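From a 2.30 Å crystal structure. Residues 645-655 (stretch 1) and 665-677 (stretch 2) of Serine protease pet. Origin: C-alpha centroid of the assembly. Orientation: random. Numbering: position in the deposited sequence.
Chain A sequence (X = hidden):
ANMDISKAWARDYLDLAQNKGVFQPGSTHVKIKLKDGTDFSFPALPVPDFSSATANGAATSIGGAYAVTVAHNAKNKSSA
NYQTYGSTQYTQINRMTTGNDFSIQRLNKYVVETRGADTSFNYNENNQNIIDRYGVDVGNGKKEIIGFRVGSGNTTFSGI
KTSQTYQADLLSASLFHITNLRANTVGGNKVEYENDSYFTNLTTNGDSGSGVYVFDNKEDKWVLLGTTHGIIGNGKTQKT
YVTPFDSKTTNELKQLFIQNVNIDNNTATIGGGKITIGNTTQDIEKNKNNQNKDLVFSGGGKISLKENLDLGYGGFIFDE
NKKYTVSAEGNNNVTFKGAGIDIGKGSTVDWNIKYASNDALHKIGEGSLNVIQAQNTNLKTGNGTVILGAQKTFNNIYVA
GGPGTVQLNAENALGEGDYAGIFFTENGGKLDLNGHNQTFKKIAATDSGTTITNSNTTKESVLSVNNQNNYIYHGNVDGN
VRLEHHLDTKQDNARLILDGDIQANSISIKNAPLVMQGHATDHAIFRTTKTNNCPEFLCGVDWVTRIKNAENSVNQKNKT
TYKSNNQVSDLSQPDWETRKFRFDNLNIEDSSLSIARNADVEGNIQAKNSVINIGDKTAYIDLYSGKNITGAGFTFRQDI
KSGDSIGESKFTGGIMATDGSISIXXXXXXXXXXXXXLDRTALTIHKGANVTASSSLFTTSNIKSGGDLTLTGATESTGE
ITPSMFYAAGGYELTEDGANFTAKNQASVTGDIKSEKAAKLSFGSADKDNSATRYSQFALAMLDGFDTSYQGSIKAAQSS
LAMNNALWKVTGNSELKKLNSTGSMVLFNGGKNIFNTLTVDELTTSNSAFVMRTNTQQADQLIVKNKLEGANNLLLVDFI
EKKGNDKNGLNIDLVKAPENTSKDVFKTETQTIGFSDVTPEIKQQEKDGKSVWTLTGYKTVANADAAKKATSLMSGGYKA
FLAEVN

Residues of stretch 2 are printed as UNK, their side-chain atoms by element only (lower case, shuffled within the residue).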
ATOM      1  N   SER A 645      -4.615  15.073   3.613  1.00 45.81           N
ATOM      2  CA  SER A 645      -3.590  14.653   2.672  1.00 42.47           C
ATOM      3  C   SER A 645      -4.278  13.907   1.566  1.00 46.37           C
ATOM      4  O   SER A 645      -4.622  12.735   1.714  1.00 44.38           O
ATOM      5  CB  SER A 645      -2.520  13.772   3.329  1.00 43.92           C
ATOM      6  OG  SER A 645      -1.464  13.511   2.416  1.00 39.82           O
ATOM      7  N   ILE A 646      -4.464  14.596   0.451  1.00 54.22           N
ATOM      8  CA  ILE A 646      -5.310  14.107  -0.618  1.00 53.47           C
ATOM      9  C   ILE A 646      -4.462  13.355  -1.629  1.00 50.30           C
ATOM     10  O   ILE A 646      -3.396  13.817  -2.014  1.00 53.01           O
ATOM     11  CB  ILE A 646      -6.079  15.281  -1.282  1.00 55.98           C
ATOM     12  CG1 ILE A 646      -6.933  15.991  -0.228  1.00 56.27           C
ATOM     13  CG2 ILE A 646      -6.934  14.800  -2.454  1.00 56.69           C
ATOM     14  CD1 ILE A 646      -6.862  17.507  -0.282  1.00 60.76           C
ATOM     15  N   GLY A 647      -4.934  12.175  -2.018  1.00 43.46           N
ATOM     16  CA  GLY A 647      -4.264  11.346  -2.998  1.00 38.51           C
ATOM     17  C   GLY A 647      -5.250  10.339  -3.554  1.00 40.16           C
ATOM     18  O   GLY A 647      -6.347  10.177  -3.025  1.00 40.44           O
ATOM     19  N   GLU A 648      -4.860   9.662  -4.622  1.00 42.55           N
ATOM     20  CA  GLU A 648      -5.718   8.685  -5.272  1.00 43.20           C
ATOM     21  C   GLU A 648      -6.111   7.539  -4.342  1.00 45.80           C
ATOM     22  O   GLU A 648      -5.290   7.059  -3.563  1.00 38.88           O
ATOM     23  CB  GLU A 648      -5.010   8.143  -6.503  1.00 46.96           C
ATOM     24  CG  GLU A 648      -5.583   6.887  -7.076  1.00 49.99           C
ATOM     25  CD  GLU A 648      -4.922   6.522  -8.387  1.00 58.82           C
ATOM     26  OE1 GLU A 648      -4.957   7.350  -9.330  1.00 63.13           O
ATOM     27  OE2 GLU A 648      -4.361   5.414  -8.473  1.00 61.16           O
ATOM     28  N   SER A 649      -7.375   7.119  -4.417  1.00 52.08           N
ATOM     29  CA  SER A 649      -7.848   5.949  -3.680  1.00 49.08           C
ATOM     30  C   SER A 649      -8.773   5.090  -4.537  1.00 50.62           C
ATOM     31  O   SER A 649      -9.465   5.598  -5.427  1.00 50.94           O
ATOM     32  CB  SER A 649      -8.574   6.378  -2.413  1.00 47.89           C
ATOM     33  OG  SER A 649      -9.766   7.068  -2.742  1.00 51.58           O
ATOM     34  N   LYS A 650      -8.806   3.792  -4.267  1.00 36.88           N
ATOM     35  CA  LYS A 650      -9.600   2.896  -5.104  1.00 39.12           C
ATOM     36  C   LYS A 650     -10.522   1.962  -4.326  1.00 37.54           C
ATOM     37  O   LYS A 650     -10.073   1.225  -3.437  1.00 37.22           O
ATOM     38  CB  LYS A 650      -8.700   2.035  -5.986  1.00 39.10           C
ATOM     39  CG  LYS A 650      -7.942   2.760  -7.057  1.00 46.46           C
ATOM     40  CD  LYS A 650      -7.454   1.740  -8.066  1.00 44.40           C
ATOM     41  CE  LYS A 650      -6.726   2.390  -9.241  1.00 59.23           C
ATOM     42  NZ  LYS A 650      -5.417   2.957  -8.832  1.00 60.28           N
ATOM     43  N   PHE A 651     -11.800   1.970  -4.684  1.00 35.03           N
ATOM     44  CA  PHE A 651     -12.679   0.906  -4.223  1.00 34.70           C
ATOM     45  C   PHE A 651     -13.311   0.193  -5.403  1.00 35.51           C
ATOM     46  O   PHE A 651     -13.789   0.817  -6.359  1.00 36.08           O
ATOM     47  CB  PHE A 651     -13.773   1.404  -3.278  1.00 34.08           C
ATOM     48  CG  PHE A 651     -14.715   0.315  -2.862  1.00 33.97           C
ATOM     49  CD1 PHE A 651     -14.303  -0.666  -1.963  1.00 33.67           C
ATOM     50  CD2 PHE A 651     -15.984   0.224  -3.409  1.00 34.31           C
ATOM     51  CE1 PHE A 651     -15.152  -1.686  -1.605  1.00 35.53           C
ATOM     52  CE2 PHE A 651     -16.841  -0.794  -3.054  1.00 34.38           C
ATOM     53  CZ  PHE A 651     -16.435  -1.749  -2.155  1.00 35.18           C
ATOM     54  N   THR A 652     -13.290  -1.125  -5.320  1.00 35.66           N
ATOM     55  CA  THR A 652     -13.837  -1.993  -6.335  1.00 36.54           C
ATOM     56  C   THR A 652     -14.634  -3.100  -5.650  1.00 38.55           C
ATOM     57  O   THR A 652     -14.090  -3.844  -4.802  1.00 37.37           O
ATOM     58  CB  THR A 652     -12.730  -2.596  -7.197  1.00 37.89           C
ATOM     59  OG1 THR A 652     -12.072  -1.545  -7.909  1.00 39.03           O
ATOM     60  CG2 THR A 652     -13.293  -3.603  -8.190  1.00 38.51           C
ATOM     61  N   GLY A 653     -15.910  -3.207  -6.013  1.00 46.55           N
ATOM     62  CA  GLY A 653     -16.781  -4.233  -5.462  1.00 44.00           C
ATOM     63  C   GLY A 653     -18.220  -3.769  -5.363  1.00 47.44           C
ATOM     64  O   GLY A 653     -18.703  -3.050  -6.229  1.00 47.99           O
ATOM     65  N   GLY A 654     -18.914  -4.178  -4.310  1.00 48.00           N
ATOM     66  CA  GLY A 654     -20.299  -3.781  -4.140  1.00 47.43           C
ATOM     67  C   GLY A 654     -20.598  -3.321  -2.731  1.00 41.25           C
ATOM     68  O   GLY A 654     -19.821  -3.593  -1.811  1.00 38.56           O
ATOM     69  N   ILE A 655     -21.727  -2.631  -2.571  1.00 37.44           N
ATOM     70  CA  ILE A 655     -22.148  -2.093  -1.281  1.00 35.11           C
ATOM     71  C   ILE A 655     -23.625  -2.394  -0.936  1.00 38.98           C
ATOM     72  O   ILE A 655     -24.568  -1.947  -1.620  1.00 39.00           O
ATOM     73  CB  ILE A 655     -21.921  -0.561  -1.225  1.00 34.51           C
ATOM     74  CG1 ILE A 655     -20.476  -0.202  -1.631  1.00 34.22           C
ATOM     75  CG2 ILE A 655     -22.260  -0.027   0.154  1.00 34.19           C
ATOM     76  CD1 ILE A 655     -20.030   1.216  -1.262  1.00 33.78           C
ATOM     77  N   UNK A 665     -14.977  10.900  -2.324  1.00 35.79           N
ATOM     78  CA  UNK A 665     -14.276  12.159  -2.403  1.00 36.59           C
ATOM     79  C   UNK A 665     -13.283  12.299  -3.545  1.00 37.80           C
ATOM     80  O   UNK A 665     -13.091  11.394  -4.356  1.00 39.24           O
ATOM     81  N   UNK A 666     -12.658  13.466  -3.595  1.00 42.31           N
ATOM     82  CA  UNK A 666     -11.730  13.818  -4.657  1.00 44.49           C
ATOM     83  C   UNK A 666     -10.653  12.750  -4.898  1.00 44.55           C
ATOM     84  O   UNK A 666     -10.102  12.182  -3.954  1.00 45.74           O
ATOM     85  c   UNK A 666     -10.342  15.750  -5.514  1.00 52.54           C
ATOM     86  o   UNK A 666      -9.511  16.657  -5.303  1.00 64.74           O
ATOM     87  c   UNK A 666     -11.084  15.166  -4.333  1.00 47.40           C
ATOM     88  o   UNK A 666     -10.589  15.296  -6.651  1.00 49.90           O
ATOM     89  N   UNK A 667     -10.410  12.460  -6.175  1.00 43.78           N
ATOM     90  CA  UNK A 667      -9.369  11.538  -6.638  1.00 47.62           C
ATOM     91  C   UNK A 667      -9.672  10.047  -6.384  1.00 47.68           C
ATOM     92  O   UNK A 667      -8.927   9.184  -6.842  1.00 45.45           O
ATOM     93  c   UNK A 667      -7.497  13.287  -6.470  1.00 53.51           C
ATOM     94  c   UNK A 667      -8.012  11.914  -6.019  1.00 51.37           C
ATOM     95  c   UNK A 667      -5.497  14.841  -6.595  1.00 63.52           C
ATOM     96  n   UNK A 667      -6.386  16.017  -6.362  1.00 58.27           N
ATOM     97  c   UNK A 667      -6.070  13.557  -5.980  1.00 59.86           C
ATOM     98  N   UNK A 668     -10.770   9.742  -5.693  1.00 42.23           N
ATOM     99  CA  UNK A 668     -11.185   8.349  -5.532  1.00 43.06           C
ATOM    100  C   UNK A 668     -11.683   7.766  -6.857  1.00 42.38           C
ATOM    101  O   UNK A 668     -12.345   8.441  -7.638  1.00 42.82           O
ATOM    102  c   UNK A 668     -12.270   8.222  -4.456  1.00 37.41           C
ATOM    103  N   UNK A 669     -11.349   6.506  -7.106  1.00 44.54           N
ATOM    104  CA  UNK A 669     -11.861   5.791  -8.265  1.00 41.61           C
ATOM    105  C   UNK A 669     -12.578   4.529  -7.812  1.00 39.68           C
ATOM    106  O   UNK A 669     -11.945   3.536  -7.415  1.00 40.72           O
ATOM    107  c   UNK A 669      -8.911   6.453 -10.696  1.00 46.88           C
ATOM    108  c   UNK A 669     -10.753   5.425  -9.253  1.00 44.48           C
ATOM    109  c   UNK A 669     -11.341   4.678 -10.440  1.00 40.19           C
ATOM    110  c   UNK A 669     -10.016   6.692  -9.697  1.00 47.32           C
ATOM    111  N   UNK A 670     -13.905   4.597  -7.883  1.00 38.09           N
ATOM    112  CA  UNK A 670     -14.802   3.530  -7.492  1.00 36.79           C
ATOM    113  C   UNK A 670     -15.387   2.763  -8.670  1.00 38.54           C
ATOM    114  O   UNK A 670     -15.898   3.371  -9.621  1.00 41.89           O
ATOM    115  c   UNK A 670     -16.908   2.964  -6.280  1.00 35.77           C
ATOM    116  c   UNK A 670     -15.443   4.833  -5.454  1.00 39.10           C
ATOM    117  c   UNK A 670     -15.964   4.084  -6.675  1.00 37.39           C
ATOM    118  N   UNK A 671     -15.335   1.438  -8.586  1.00 37.58           N
ATOM    119  CA  UNK A 671     -15.932   0.555  -9.578  1.00 38.42           C
ATOM    120  C   UNK A 671     -16.925  -0.441  -8.970  1.00 38.00           C
ATOM    121  O   UNK A 671     -16.546  -1.491  -8.454  1.00 41.53           O
ATOM    122  c   UNK A 671     -14.865  -0.232 -10.324  1.00 39.32           C
ATOM    123  c   UNK A 671     -15.500  -1.119 -11.390  1.00 40.40           C
ATOM    124  o   UNK A 671     -13.941   0.684 -10.925  1.00 39.91           O
ATOM    125  N   UNK A 672     -18.205  -0.121  -9.031  1.00 37.93           N
ATOM    126  CA  UNK A 672     -19.192  -1.019  -8.484  1.00 37.72           C
ATOM    127  C   UNK A 672     -19.506  -2.122  -9.480  1.00 43.13           C
ATOM    128  O   UNK A 672     -20.412  -1.991 -10.303  1.00 45.63           O
ATOM    129  c   UNK A 672     -20.138   0.897  -7.129  1.00 39.69           C
ATOM    130  c   UNK A 672     -21.415   1.612  -6.698  1.00 36.19           C
ATOM    131  c   UNK A 672     -19.360   0.399  -5.919  1.00 35.80           C
ATOM    132  c   UNK A 672     -20.442  -0.250  -8.098  1.00 37.30           C
ATOM    133  N   UNK A 673     -18.740  -3.212  -9.407  1.00 44.51           N
ATOM    134  CA  UNK A 673     -18.963  -4.372 -10.270  1.00 41.60           C
ATOM    135  C   UNK A 673     -19.623  -5.528  -9.524  1.00 44.17           C
ATOM    136  O   UNK A 673     -19.618  -6.667  -9.985  1.00 50.88           O
ATOM    137  c   UNK A 673     -17.647  -4.832 -10.923  1.00 47.08           C
ATOM    138  c   UNK A 673     -16.582  -5.268  -9.911  1.00 44.55           C
ATOM    139  o   UNK A 673     -16.826  -5.353  -8.710  1.00 48.27           O
ATOM    140  n   UNK A 673     -15.396  -5.561 -10.412  1.00 41.10           N
ATOM    141  N   UNK A 674     -20.203  -5.209  -8.373  1.00 44.64           N
ATOM    142  CA  UNK A 674     -21.030  -6.138  -7.616  1.00 42.74           C
ATOM    143  C   UNK A 674     -22.315  -5.404  -7.251  1.00 44.43           C
ATOM    144  O   UNK A 674     -22.282  -4.203  -6.992  1.00 44.57           O
ATOM    145  o   UNK A 674     -19.458  -7.761  -6.678  1.00 47.55           O
ATOM    146  c   UNK A 674     -20.295  -6.650  -6.338  1.00 44.19           C
ATOM    147  c   UNK A 674     -21.279  -7.082  -5.279  1.00 40.98           C
ATOM    148  N   UNK A 675     -23.434  -6.123  -7.236  1.00 46.96           N
ATOM    149  CA  UNK A 675     -24.749  -5.515  -7.040  1.00 51.73           C
ATOM    150  C   UNK A 675     -24.844  -4.704  -5.754  1.00 49.73           C
ATOM    151  O   UNK A 675     -24.565  -5.207  -4.678  1.00 51.88           O
ATOM    152  c   UNK A 675     -25.865  -6.589  -7.027  1.00 55.03           C
ATOM    153  c   UNK A 675     -25.913  -7.331  -8.357  1.00 55.52           C
ATOM    154  c   UNK A 675     -27.212  -5.952  -6.707  1.00 55.11           C
ATOM    155  N   UNK A 676     -25.262  -3.449  -5.871  1.00 48.93           N
ATOM    156  CA  UNK A 676     -25.360  -2.557  -4.720  1.00 46.59           C
ATOM    157  C   UNK A 676     -26.809  -2.257  -4.329  1.00 48.89           C
ATOM    158  O   UNK A 676     -27.664  -1.975  -5.175  1.00 51.19           O
ATOM    159  o   UNK A 676     -23.221  -1.426  -4.875  1.00 41.56           O
ATOM    160  c   UNK A 676     -24.618  -1.246  -4.995  1.00 43.91           C
ATOM    161  N   UNK A 677     -27.063  -2.304  -3.029  1.00 42.70           N
ATOM    162  CA  UNK A 677     -28.384  -2.059  -2.495  1.00 47.35           C
ATOM    163  C   UNK A 677     -28.321  -1.096  -1.304  1.00 46.33           C
ATOM    164  O   UNK A 677     -27.799  -1.429  -0.245  1.00 43.91           O
ATOM    165  o   UNK A 677     -29.667  -3.289  -0.841  1.00 54.49           O
ATOM    166  c   UNK A 677     -29.030  -3.389  -2.102  1.00 54.02           C
TER
HETATM  167  O   HOH W   1     -11.992   0.963  -8.885  1.00 57.23           O

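Position 665 has no side-chain atoms and touches nothing on stretch 1, so it is Gly665; it opens a type II turn, its O accepting a hydrogen bond from N of 668 at 3.1 Å. Position 666 carries two carbons, the second bearing two oxygens, one of them near Ile646: a carboxylate on so short a stem is Asp666. Its OD2 lies 4.3 Å from Ile646 CG2, and its charge answers that of its neighbour. At 667 four carbons run in a row to a nitrogen, the chain lying along Ile646, which defines Lys667. Its phi of 73° suits the third place of the turn, its CD packs 3.8 Å from Ile646 CG2, and its NZ forms a salt bridge with Asp666 OD2 at 3.4 Å, the hydrogen bond within it being weak.

Position 668 has one carbon, against the Ser649 hydroxyl, hence Ala668; the small CB fits 3.2 Å from Ser649 OG. Position 669 has four carbons, forked at the first, the two-carbon arm reaching toward Glu648, so it is Ile669. Beta-branching favours a strand, and its CD1 comes to 4.3 Å from Glu648 OE1, whose partner oxygen OE2 is held by Lys650 NZ at 2.7 Å. At 670 one carbon carries two more, one at the edge of the Phe651 ring: Val670, compact and buried, its CG1 4.1 Å from Phe651 CD2.

Position 671 has one carbon, near Thr652, bearing an oxygen and a carbon: Thr671. On this partly exposed face its hydroxyl suits water: its OG1 and Thr652 OG1 bind water 1 at 2.8 and 2.7 Å, and that water donates to Ile669 O at 3.0 Å. Position 672 has four carbons forked at the second, one tip at the Phe651 ring edge, giving Leu672; its buried, apolar CD2 lies 4.0 Å from Phe651 CE2 and 4.5 Å from Ile655 CG1.

Position 673 has two carbons, the second with an oxygen and a nitrogen, an amide beside Thr652: Asn673, partly exposed, where a polar end suits; its ND2 is 3.6 Å from Thr652 CG2. At 674 a carbon against Gly654 bears an oxygen and a carbon. This is Thr674, its CB 3.5 Å from Gly654 N; a CB on Gly654 would clash with Thr674 CG2. Position 675, one carbon with two more, touches nothing on stretch 1 and is Val675, exposed and pointing away, so the contact asks little of its side chain. Position 676, a carbon then an oxygen facing Ile655, is Ser676; its OG accepts from Ile655 N at 3.0 Å. The same pair at 677, not in contact with stretch 1, marks Ser677; its backbone N donates to Ile655 O at 2.9 Å, independent of side chain.

The contact is a parallel ladder. Ile669 N to Ser649 O (2.7 Å), Phe651 N to Ile669 O (3.2 Å), Thr671 N to Phe651 O (2.8 Å) and Gly653 N to Thr671 O (3.1 Å) join the backbones, while Phe651 and Val670 pack on one face and Thr652 and Thr671 share water 1 on the other.

Stretch 2, residues 665-677: GDKAIVTLNTVSS
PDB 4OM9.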